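Molybdenum ABC transporter, periplasmic molybdenum-binding protein (Vibrio cholerae, PDB 4RXL) binds tungstate and probably serves as the periplasmic molybdate- and tungstate-binding component (ModA) of an ABC importer. Local coordinates at residues A[14-19]-A[34-38]; A[80-85]-A[229-233]; A[111-117]-A[164-169]; A[173-177]-A[226-230]. All blocks are in the same frame, centred on the assembly; numbering follows the deposited sequence.

Contact 1 of 4, residues A[14-19]-A[34-38]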
loop_
_atom_site.group_PDB
_atom_site.type_symbol
_atom_site.label_atom_id
_atom_site.label_comp_id
_atom_site.label_asym_id
_atom_site.label_seq_id
_atom_site.Cartn_x
_atom_site.Cartn_y
_atom_site.Cartn_z
ATOM N N MET A 14 -4.129 -1.948 2.572
ATOM C CA MET A 14 -4.706 -3.139 3.213
ATOM C C MET A 14 -6.137 -2.974 3.761
ATOM O O MET A 14 -6.735 -3.947 4.291
ATOM C CB MET A 14 -3.755 -3.629 4.319
ATOM C CG MET A 14 -2.673 -4.583 3.796
ATOM S SD MET A 14 -3.260 -6.328 3.548
ATOM C CE MET A 14 -1.820 -7.089 2.767
ATOM N N THR A 15 -6.723 -1.795 3.557
ATOM C CA THR A 15 -7.980 -1.428 4.198
ATOM C C THR A 15 -9.042 -2.499 3.961
ATOM O O THR A 15 -9.610 -3.048 4.909
ATOM C CB THR A 15 -8.501 -0.082 3.699
ATOM O OG1 THR A 15 -7.598 0.935 4.119
ATOM C CG2 THR A 15 -9.878 0.217 4.244
ATOM N N ASN A 16 -9.313 -2.802 2.698
ATOM C CA ASN A 16 -10.420 -3.666 2.385
ATOM C C ASN A 16 -10.171 -5.099 2.753
ATOM O O ASN A 16 -11.039 -5.736 3.312
ATOM C CB ASN A 16 -10.863 -3.541 0.931
ATOM C CG ASN A 16 -11.249 -2.126 0.608
ATOM O OD1 ASN A 16 -10.396 -1.290 0.360
ATOM N ND2 ASN A 16 -12.523 -1.849 0.641
ATOM N N ALA A 17 -8.970 -5.586 2.501
ATOM C CA ALA A 17 -8.614 -6.955 2.804
ATOM C C ALA A 17 -8.630 -7.202 4.300
ATOM O O ALA A 17 -9.145 -8.242 4.715
ATOM C CB ALA A 17 -7.230 -7.290 2.228
ATOM N N VAL A 18 -8.106 -6.262 5.085
ATOM C CA VAL A 18 -8.130 -6.452 6.547
ATOM C C VAL A 18 -9.576 -6.373 7.044
ATOM O O VAL A 18 -9.983 -7.127 7.929
ATOM C CB VAL A 18 -7.208 -5.498 7.295
ATOM C CG1 VAL A 18 -7.368 -5.636 8.819
ATOM C CG2 VAL A 18 -5.788 -5.804 6.883
ATOM N N ASN A 19 -10.381 -5.495 6.473
ATOM C CA ASN A 19 -11.768 -5.467 6.883
ATOM C C ASN A 19 -12.451 -6.842 6.639
ATOM O O ASN A 19 -13.165 -7.358 7.477
ATOM C CB ASN A 19 -12.536 -4.356 6.166
ATOM C CG ASN A 19 -12.201 -2.958 6.700
ATOM O OD1 ASN A 19 -11.645 -2.784 7.794
ATOM N ND2 ASN A 19 -12.543 -1.966 5.916
ATOM N N VAL A 34 -9.867 -3.814 16.622
ATOM C CA VAL A 34 -9.931 -2.402 16.255
ATOM C C VAL A 34 -8.837 -2.091 15.234
ATOM O O VAL A 34 -7.708 -2.432 15.464
ATOM C CB VAL A 34 -9.682 -1.529 17.476
ATOM C CG1 VAL A 34 -9.632 -0.057 17.084
ATOM C CG2 VAL A 34 -10.742 -1.787 18.538
ATOM N N THR A 35 -9.172 -1.366 14.157
ATOM C CA THR A 35 -8.272 -1.111 13.030
ATOM C C THR A 35 -8.011 0.366 12.815
ATOM O O THR A 35 -8.904 1.187 12.933
ATOM C CB THR A 35 -8.809 -1.688 11.713
ATOM O OG1 THR A 35 -10.112 -1.169 11.468
ATOM C CG2 THR A 35 -8.891 -3.213 11.761
ATOM N N VAL A 36 -6.761 0.682 12.519
ATOM C CA VAL A 36 -6.304 2.025 12.204
ATOM C C VAL A 36 -5.518 1.906 10.908
ATOM O O VAL A 36 -4.524 1.172 10.849
ATOM C CB VAL A 36 -5.357 2.549 13.293
ATOM C CG1 VAL A 36 -4.673 3.872 12.875
ATOM C CG2 VAL A 36 -6.098 2.657 14.613
ATOM N N TYR A 37 -5.949 2.630 9.872
ATOM C CA TYR A 37 -5.356 2.584 8.539
ATOM C C TYR A 37 -4.683 3.926 8.243
ATOM O O TYR A 37 -5.146 4.978 8.684
ATOM C CB TYR A 37 -6.399 2.255 7.474
ATOM C CG TYR A 37 -7.090 0.933 7.636
ATOM C CD1 TYR A 37 -6.395 -0.240 7.481
ATOM C CD2 TYR A 37 -8.452 0.860 7.939
ATOM C CE1 TYR A 37 -7.016 -1.467 7.671
ATOM C CE2 TYR A 37 -9.099 -0.380 8.124
ATOM C CZ TYR A 37 -8.367 -1.544 7.960
ATOM O OH TYR A 37 -8.975 -2.766 8.163
ATOM N N GLY A 38 -3.594 3.873 7.519
ATOM C CA GLY A 38 -2.877 5.090 7.168
ATOM C C GLY A 38 -1.606 4.740 6.446
ATOM O O GLY A 38 -1.313 3.555 6.135
#

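Contact 2 of 4, residues A[80-85]-A[229-233]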
loop_
_atom_site.group_PDB
_atom_site.type_symbol
_atom_site.label_atom_id
_atom_site.label_comp_id
_atom_site.label_asym_id
_atom_site.label_seq_id
_atom_site.Cartn_x
_atom_site.Cartn_y
_atom_site.Cartn_z
ATOM N N THR A 80 6.219 -12.250 6.295
ATOM C CA THR A 80 5.659 -11.584 5.116
ATOM C C THR A 80 4.289 -12.178 4.808
ATOM O O THR A 80 4.094 -13.395 4.771
ATOM C CB THR A 80 6.570 -11.706 3.889
ATOM O OG1 THR A 80 7.899 -11.348 4.263
ATOM C CG2 THR A 80 6.108 -10.788 2.791
ATOM N N LEU A 81 3.340 -11.291 4.604
ATOM C CA LEU A 81 1.949 -11.648 4.440
ATOM C C LEU A 81 1.493 -11.742 2.961
ATOM O O LEU A 81 0.664 -12.574 2.596
ATOM C CB LEU A 81 1.134 -10.592 5.164
ATOM C CG LEU A 81 -0.348 -10.834 5.326
ATOM C CD1 LEU A 81 -0.577 -12.147 6.046
ATOM C CD2 LEU A 81 -0.914 -9.677 6.101
ATOM N N ALA A 82 1.998 -10.853 2.118
ATOM C CA ALA A 82 1.433 -10.670 0.791
ATOM C C ALA A 82 2.379 -9.841 -0.068
ATOM O O ALA A 82 3.300 -9.203 0.440
ATOM C CB ALA A 82 0.104 -9.938 0.928
ATOM N N ALA A 83 2.106 -9.819 -1.370
ATOM C CA ALA A 83 2.825 -8.961 -2.297
ATOM C C ALA A 83 1.848 -8.190 -3.161
ATOM O O ALA A 83 0.639 -8.429 -3.138
ATOM C CB ALA A 83 3.761 -9.789 -3.162
ATOM N N ASN A 84 2.374 -7.224 -3.906
ATOM C CA ASN A 84 1.525 -6.395 -4.758
ATOM C C ASN A 84 2.312 -6.011 -5.991
ATOM O O ASN A 84 3.481 -6.367 -6.124
ATOM C CB ASN A 84 1.026 -5.161 -3.984
ATOM C CG ASN A 84 -0.410 -4.769 -4.313
ATOM O OD1 ASN A 84 -0.903 -4.977 -5.436
ATOM N ND2 ASN A 84 -1.066 -4.127 -3.357
ATOM N N SER A 85 1.643 -5.305 -6.909
ATOM C CA SER A 85 2.308 -4.669 -8.020
ATOM C C SER A 85 1.843 -3.232 -8.078
ATOM O O SER A 85 0.881 -2.822 -7.411
ATOM C CB SER A 85 2.062 -5.413 -9.314
ATOM O OG SER A 85 0.712 -5.340 -9.679
ATOM N N PHE A 229 -4.290 -9.417 -4.058
ATOM C CA PHE A 229 -2.917 -9.501 -3.600
ATOM C C PHE A 229 -2.244 -10.732 -4.185
ATOM O O PHE A 229 -2.892 -11.732 -4.481
ATOM C CB PHE A 229 -2.834 -9.508 -2.075
ATOM C CG PHE A 229 -3.167 -8.183 -1.477
ATOM C CD1 PHE A 229 -4.480 -7.885 -1.193
ATOM C CD2 PHE A 229 -2.205 -7.238 -1.220
ATOM C CE1 PHE A 229 -4.830 -6.657 -0.671
ATOM C CE2 PHE A 229 -2.546 -6.015 -0.709
ATOM C CZ PHE A 229 -3.864 -5.728 -0.435
ATOM N N GLU A 230 -0.931 -10.660 -4.286
ATOM C CA GLU A 230 -0.110 -11.774 -4.745
ATOM C C GLU A 230 0.390 -12.576 -3.568
ATOM O O GLU A 230 0.619 -12.026 -2.491
ATOM C CB GLU A 230 1.127 -11.290 -5.509
ATOM C CG GLU A 230 0.902 -10.542 -6.808
ATOM C CD GLU A 230 2.208 -9.992 -7.367
ATOM O OE1 GLU A 230 3.296 -10.407 -6.898
ATOM O OE2 GLU A 230 2.151 -9.136 -8.271
ATOM N N SER A 231 0.585 -13.870 -3.786
ATOM C CA SER A 231 1.227 -14.735 -2.791
ATOM C C SER A 231 2.722 -14.462 -2.642
ATOM O O SER A 231 3.362 -13.854 -3.511
ATOM C CB SER A 231 1.025 -16.203 -3.169
ATOM O OG SER A 231 1.295 -17.031 -2.059
ATOM N N VAL A 232 3.280 -14.891 -1.521
ATOM C CA VAL A 232 4.731 -14.891 -1.360
ATOM C C VAL A 232 5.197 -16.316 -1.058
ATOM O O VAL A 232 4.531 -17.044 -0.315
ATOM C CB VAL A 232 5.191 -13.908 -0.287
ATOM C CG1 VAL A 232 4.825 -12.476 -0.693
ATOM C CG2 VAL A 232 4.585 -14.229 1.074
ATOM N N SER A 233 6.322 -16.713 -1.653
ATOM C CA SER A 233 6.744 -18.121 -1.645
ATOM C C SER A 233 7.443 -18.531 -0.349
ATOM O O SER A 233 7.782 -17.686 0.474
ATOM C CB SER A 233 7.640 -18.414 -2.853
ATOM O OG SER A 233 8.881 -17.747 -2.745
HETATM O O HOH W 1 1.601 -15.175 0.641
HETATM O O HOH W 2 -0.034 -7.915 -8.832
#

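Contact 3 of 4, residues A[111-117]-A[164-169]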
loop_
_atom_site.group_PDB
_atom_site.type_symbol
_atom_site.label_atom_id
_atom_site.label_comp_id
_atom_site.label_asym_id
_atom_site.label_seq_id
_atom_site.Cartn_x
_atom_site.Cartn_y
_atom_site.Cartn_z
ATOM N N LEU A 111 -0.626 14.661 -18.496
ATOM C CA LEU A 111 -0.817 15.505 -17.340
ATOM C C LEU A 111 -1.445 16.823 -17.719
ATOM O O LEU A 111 -2.317 17.297 -17.037
ATOM C CB LEU A 111 0.476 15.736 -16.586
ATOM C CG LEU A 111 1.021 14.496 -15.855
ATOM C CD1 LEU A 111 2.354 14.752 -15.196
ATOM C CD2 LEU A 111 0.012 13.969 -14.846
ATOM N N ALA A 112 -1.004 17.393 -18.828
ATOM C CA ALA A 112 -1.567 18.657 -19.254
ATOM C C ALA A 112 -1.304 19.690 -18.157
ATOM O O ALA A 112 -0.172 20.000 -17.870
ATOM C CB ALA A 112 -3.047 18.495 -19.556
ATOM N N ASP A 113 -2.361 20.264 -17.607
ATOM C CA ASP A 113 -2.251 21.311 -16.629
ATOM C C ASP A 113 -2.497 20.777 -15.221
ATOM O O ASP A 113 -2.777 21.527 -14.324
ATOM C CB ASP A 113 -3.265 22.402 -16.932
ATOM C CG ASP A 113 -3.087 23.018 -18.316
ATOM O OD1 ASP A 113 -2.083 23.709 -18.535
ATOM O OD2 ASP A 113 -3.983 22.842 -19.156
ATOM N N SER A 114 -2.480 19.464 -15.073
ATOM C CA SER A 114 -2.711 18.807 -13.787
ATOM C C SER A 114 -1.453 18.158 -13.184
ATOM O O SER A 114 -0.382 18.180 -13.743
ATOM C CB SER A 114 -3.829 17.784 -13.890
ATOM O OG SER A 114 -5.070 18.357 -14.275
ATOM N N ARG A 115 -1.615 17.610 -11.997
ATOM C CA ARG A 115 -0.536 16.931 -11.282
ATOM C C ARG A 115 -0.709 15.408 -11.184
ATOM O O ARG A 115 -1.823 14.899 -11.182
ATOM C CB ARG A 115 -0.431 17.531 -9.884
ATOM C CG ARG A 115 0.058 18.960 -9.864
ATOM C CD ARG A 115 0.221 19.478 -8.450
ATOM N NE ARG A 115 0.937 20.755 -8.471
ATOM C CZ ARG A 115 2.257 20.917 -8.321
ATOM N NH1 ARG A 115 3.076 19.884 -8.101
ATOM N NH2 ARG A 115 2.765 22.146 -8.376
ATOM N N LEU A 116 0.406 14.690 -11.111
ATOM C CA LEU A 116 0.400 13.238 -10.943
ATOM C C LEU A 116 0.138 12.886 -9.481
ATOM O O LEU A 116 0.899 13.296 -8.592
ATOM C CB LEU A 116 1.757 12.657 -11.364
ATOM C CG LEU A 116 2.006 11.156 -11.286
ATOM C CD1 LEU A 116 1.097 10.348 -12.196
ATOM C CD2 LEU A 116 3.473 10.893 -11.633
ATOM N N ALA A 117 -0.923 12.125 -9.231
ATOM C CA ALA A 117 -1.270 11.732 -7.864
ATOM C C ALA A 117 -0.368 10.611 -7.392
ATOM O O ALA A 117 -0.309 9.537 -8.006
ATOM C CB ALA A 117 -2.725 11.311 -7.770
ATOM N N GLU A 164 -9.326 14.972 -10.314
ATOM C CA GLU A 164 -8.487 16.138 -10.044
ATOM C C GLU A 164 -7.113 15.904 -10.645
ATOM O O GLU A 164 -6.488 16.847 -11.156
ATOM C CB GLU A 164 -8.394 16.441 -8.545
ATOM C CG GLU A 164 -9.711 16.888 -7.920
ATOM C CD GLU A 164 -9.684 16.927 -6.393
ATOM O OE1 GLU A 164 -8.699 17.428 -5.803
ATOM O OE2 GLU A 164 -10.666 16.463 -5.775
ATOM N N SER A 165 -6.662 14.645 -10.585
ATOM C CA SER A 165 -5.455 14.204 -11.266
ATOM C C SER A 165 -5.844 13.277 -12.426
ATOM O O SER A 165 -6.632 12.352 -12.248
ATOM C CB SER A 165 -4.534 13.454 -10.302
ATOM O OG SER A 165 -3.875 14.324 -9.395
ATOM N N PRO A 166 -5.277 13.507 -13.622
ATOM C CA PRO A 166 -5.548 12.644 -14.764
ATOM C C PRO A 166 -4.711 11.397 -14.786
ATOM O O PRO A 166 -5.031 10.495 -15.525
ATOM C CB PRO A 166 -5.222 13.548 -15.964
ATOM C CG PRO A 166 -4.163 14.457 -15.450
ATOM C CD PRO A 166 -4.470 14.681 -14.001
ATOM N N LEU A 167 -3.662 11.340 -13.972
ATOM C CA LEU A 167 -2.904 10.111 -13.761
ATOM C C LEU A 167 -2.525 10.017 -12.288
ATOM O O LEU A 167 -2.315 11.038 -11.613
ATOM C CB LEU A 167 -1.627 10.077 -14.597
ATOM C CG LEU A 167 -1.784 10.056 -16.112
ATOM C CD1 LEU A 167 -0.437 10.300 -16.782
ATOM C CD2 LEU A 167 -2.410 8.748 -16.587
ATOM N N GLY A 168 -2.417 8.792 -11.797
ATOM C CA GLY A 168 -1.875 8.540 -10.493
ATOM C C GLY A 168 -1.177 7.207 -10.455
ATOM O O GLY A 168 -1.358 6.364 -11.345
ATOM N N ILE A 169 -0.373 7.022 -9.418
ATOM C CA ILE A 169 0.352 5.777 -9.216
ATOM C C ILE A 169 -0.108 5.139 -7.902
ATOM O O ILE A 169 0.074 5.683 -6.839
ATOM C CB ILE A 169 1.878 5.968 -9.268
ATOM C CG1 ILE A 169 2.295 6.453 -10.649
ATOM C CG2 ILE A 169 2.577 4.642 -8.954
ATOM C CD1 ILE A 169 3.723 6.953 -10.710
HETATM O O HOH W 3 -4.001 18.089 -10.552
#

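Contact 4 of 4, residues A[173-177]-A[226-230]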
loop_
_atom_site.group_PDB
_atom_site.type_symbol
_atom_site.label_atom_id
_atom_site.label_comp_id
_atom_site.label_asym_id
_atom_site.label_seq_id
_atom_site.Cartn_x
_atom_site.Cartn_y
_atom_site.Cartn_z
ATOM N N THR A 173 -4.073 -3.561 -6.407
ATOM C CA THR A 173 -5.237 -3.849 -5.549
ATOM C C THR A 173 -6.111 -2.626 -5.343
ATOM O O THR A 173 -7.322 -2.754 -5.179
ATOM C CB THR A 173 -4.802 -4.413 -4.198
ATOM O OG1 THR A 173 -3.884 -3.494 -3.623
ATOM C CG2 THR A 173 -4.161 -5.783 -4.340
ATOM N N ASP A 174 -5.533 -1.423 -5.371
ATOM C CA ASP A 174 -6.330 -0.201 -5.190
ATOM C C ASP A 174 -7.180 0.021 -6.443
ATOM O O ASP A 174 -8.377 0.295 -6.366
ATOM C CB ASP A 174 -5.441 1.019 -4.957
ATOM C CG ASP A 174 -4.549 0.895 -3.749
ATOM O OD1 ASP A 174 -5.023 0.513 -2.653
ATOM O OD2 ASP A 174 -3.368 1.203 -3.905
ATOM N N ALA A 175 -6.574 -0.116 -7.615
ATOM C CA ALA A 175 -7.317 0.022 -8.870
ATOM C C ALA A 175 -8.429 -1.011 -8.982
ATOM O O ALA A 175 -9.562 -0.680 -9.380
ATOM C CB ALA A 175 -6.363 -0.081 -10.057
ATOM N N LEU A 176 -8.139 -2.246 -8.566
ATOM C CA LEU A 176 -9.068 -3.378 -8.748
ATOM C C LEU A 176 -10.414 -3.155 -8.053
ATOM O O LEU A 176 -11.441 -3.606 -8.550
ATOM C CB LEU A 176 -8.426 -4.677 -8.234
ATOM C CG LEU A 176 -8.892 -5.999 -8.829
ATOM C CD1 LEU A 176 -8.532 -6.083 -10.309
ATOM C CD2 LEU A 176 -8.265 -7.144 -8.047
ATOM N N LEU A 177 -10.410 -2.461 -6.919
ATOM C CA LEU A 177 -11.628 -2.236 -6.135
ATOM C C LEU A 177 -12.400 -0.989 -6.548
ATOM O O LEU A 177 -13.548 -0.808 -6.132
ATOM C CB LEU A 177 -11.306 -2.169 -4.626
ATOM C CG LEU A 177 -11.024 -3.493 -3.885
ATOM C CD1 LEU A 177 -11.682 -3.477 -2.517
ATOM C CD2 LEU A 177 -11.456 -4.762 -4.622
ATOM N N ARG A 226 -8.326 -12.929 -3.296
ATOM C CA ARG A 226 -9.560 -12.436 -3.913
ATOM C C ARG A 226 -9.609 -10.921 -4.019
ATOM O O ARG A 226 -10.262 -10.374 -4.916
ATOM C CB ARG A 226 -10.787 -12.969 -3.182
ATOM C CG ARG A 226 -10.941 -14.454 -3.444
ATOM C CD ARG A 226 -12.349 -14.911 -3.210
ATOM N NE ARG A 226 -12.645 -15.043 -1.794
ATOM C CZ ARG A 226 -12.566 -16.187 -1.106
ATOM N NH1 ARG A 226 -12.904 -16.192 0.177
ATOM N NH2 ARG A 226 -12.148 -17.313 -1.666
ATOM N N PHE A 227 -8.905 -10.250 -3.108
ATOM C CA PHE A 227 -8.751 -8.790 -3.153
ATOM C C PHE A 227 -7.604 -8.372 -4.070
ATOM O O PHE A 227 -7.303 -7.194 -4.199
ATOM C CB PHE A 227 -8.588 -8.233 -1.739
ATOM C CG PHE A 227 -9.890 -8.137 -0.971
ATOM C CD1 PHE A 227 -10.400 -9.214 -0.283
ATOM C CD2 PHE A 227 -10.639 -6.964 -0.981
ATOM C CE1 PHE A 227 -11.621 -9.149 0.377
ATOM C CE2 PHE A 227 -11.825 -6.878 -0.278
ATOM C CZ PHE A 227 -12.338 -7.965 0.381
ATOM N N GLY A 228 -6.976 -9.340 -4.724
ATOM C CA GLY A 228 -6.005 -9.057 -5.758
ATOM C C GLY A 228 -4.561 -9.085 -5.319
ATOM O O GLY A 228 -3.679 -8.817 -6.144
ATOM N N PHE A 229 -4.290 -9.417 -4.058
ATOM C CA PHE A 229 -2.917 -9.501 -3.600
ATOM C C PHE A 229 -2.244 -10.732 -4.185
ATOM O O PHE A 229 -2.892 -11.732 -4.481
ATOM C CB PHE A 229 -2.834 -9.508 -2.075
ATOM C CG PHE A 229 -3.167 -8.183 -1.477
ATOM C CD1 PHE A 229 -4.480 -7.885 -1.193
ATOM C CD2 PHE A 229 -2.205 -7.238 -1.220
ATOM C CE1 PHE A 229 -4.830 -6.657 -0.671
ATOM C CE2 PHE A 229 -2.546 -6.015 -0.709
ATOM C CZ PHE A 229 -3.864 -5.728 -0.435
ATOM N N GLU A 230 -0.931 -10.660 -4.286
ATOM C CA GLU A 230 -0.110 -11.774 -4.745
ATOM C C GLU A 230 0.390 -12.576 -3.568
ATOM O O GLU A 230 0.619 -12.026 -2.491
ATOM C CB GLU A 230 1.127 -11.290 -5.509
ATOM C CG GLU A 230 0.902 -10.542 -6.808
ATOM C CD GLU A 230 2.208 -9.992 -7.367
ATOM O OE1 GLU A 230 3.296 -10.407 -6.898
ATOM O OE2 GLU A 230 2.151 -9.136 -8.271
#

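Contact 1 of 4, residues A[14-19]-A[34-38]
Y37 lays one face of its ring on T15 and sends its hydroxyl on to N19. The two segments belong to a beta-alpha-beta unit: strand 6-11, helix 15-28 and strand 33-38. The first turn of the helix runs almost antiparallel to the strand, at 169°, with the short axes 10.1 Å apart. The side chain of Y37 bridges this gap. Its CG lies anti to the carbonyl carbon, which sends the ring toward the first turn of the helix. T15 CA sits over the ring face, 3.8 Å from the centroid, in a CH-pi contact. T15 OG1 is above the same ring near CG, at 3.6 Å, but its hydrogen bond goes to S12 O. V18 comes in at the ring edge, where its CG1 is 3.4 Å from Y37 OH. The same methyl also meets T35 CG2, at 4.1 Å. N19 turns its CG beside its own backbone N (chi1 -74°), and this brings OD1 back to the strand. Y37 OH donates to N19 OD1 at 2.7 Å. The donor stands above the amide's carbonyl plane, 55° out of it. G38, at the strand end, touches the bound tungstate. The chemistry is that of an amphipathic tyrosine: the ring lies against T15 and V18, while one short hydrogen bond to N19 anchors its phenol end on the first turn of the helix.

Contact 2 of 4, residues A[80-85]-A[229-233]
A83 and E230 form a single antiparallel bridge of the hydrogen-bonded kind. It fastens the tail of the chain to strand 78-91 of the mixed sheet. A83 N donates to E230 O at 2.9 Å, and E230 N donates back to A83 O at 3.0 Å. Both bonds are fairly straight, at 156° and 164° at the hydrogen.

E230 runs outward. Its CB rests against both the carbonyl oxygen and the methyl of A83. CG stands anti to the carbonyl carbon, and the chain then runs extended along the strand. CD comes near N84 O. OE1 faces A83 CB at 3.8 Å. OE2 lies beside S85 CB and takes a hydrogen bond from a water at 2.6 Å. That water is also bonded to S85 OG and so links the carboxylate to S85.

On the inner side, F229 meets A83 O at its ring edge. N84 ND2 approaches this ring obliquely, 3.6 Å from F229 CE2, with the amide plane 54° from the ring plane. The amide nitrogen is held by T173 and Y197, and Y197 also packs edge-to-face with F229. Toward the chain end, V232 spreads its two methyls over the strand. CG1 packs on A83 CB, and CG2 lies 3.8 Å from T80 O. A second water accepts a hydrogen bond from V232 N at 2.8 Å and donates a weak one to L81 O.

Contact 3 of 4, residues A[111-117]-A[164-169]
A117 joins its backbone to the segment around G168 through a single bridge, where the CA atoms come within 4.2 Å. The bridge connects strand 116-119 of the two-stranded parallel sheet with strand 168-171 of the mixed sheet, in one of the two lobes of the periplasmic binding protein fold. A117 N donates to L167 O at 3.0 Å, in the carbonyl plane and on a lone pair. I169 N donates to A117 O almost in line with the C=O bond, at 176°. A type II' turn from L111 to S114 leads from helix 104-111 toward the bridge.

L116 starts out facing away from the other segment, but its branches return. CG is anti to the backbone N (chi1 -180°), which carries CD1 to L167 CB, 3.6 Å away, and CD2 to the I169 CD1 methyl. The L111 and L167 side chains cross at about a right angle, and L111 CD2 also touches P166 CG at 4.2 Å. L88 of strand 78-91 lies against both L167 and I169, and L134 of helix 125-137 against L116 and I169.

At the outer end the contact turns polar. R115 directs its guanidinium away, to L147 O. A water accepts from R115 N and donates to E164 O. S165 OG donates to R115 O at 2.8 Å, from above the carbonyl plane, and also touches the A117 CB methyl at 3.6 Å.

Contact 4 of 4, residues A[173-177]-A[226-230]
T173 presses its methyl onto the F229 ring, and this is the tight half of the contact. CG2 stands over the ring centre, 3.6 Å from the centroid and only 4° off the normal, in a CH-pi contact. The same methyl reaches F227 O at 3.4 Å and also lies against the G228 carbonyl carbon. T173 OG1 lies between the backbone N and the carbonyl carbon (chi1 55°). This leaves CG2 for the ring, while the hydroxyl bonds to N84 ND2.

G228 ends helix 218-226 in a Schellman motif, with phi at 97°. With no side chain there, L176 CD2 can come to 3.7 Å from G228 CA.

The other half is looser and more exposed. L177 CD1 meets the F227 ring at its edge, 4.0 Å from CD2, and the two side chains cross obliquely. N16 of helix 15-28 touches both of them. L176 and L177 are exposed to solvent, and F227 partly so.

No hydrogen bond joins the two segments. The attachment of helix 172-177 to this loop therefore rests on shape and carbon contacts, with the polar end of T173 turned to strand 78-91.

Contacts 1, 2 and 4 cluster around F229, with centres 11 to 16 Å apart. Contacts 2 and 4 share F229 and E230, and M14 and A17 of contact 1 pack on the F229 ring. Contact 3 stands apart, its centre 22 to 28 Å from the others. Strand 168-171 nevertheless leads from it directly into helix 172-177 of contact 4, and is paired with strand 78-91 of contact 2. Along the chain contact 1 closes first. Contact 2 then spans residues 80 to 233, a stretch that includes contacts 3 and 4. The chain's tail thus ties together elements from distant parts of the sequence, close to the tungstate pocket.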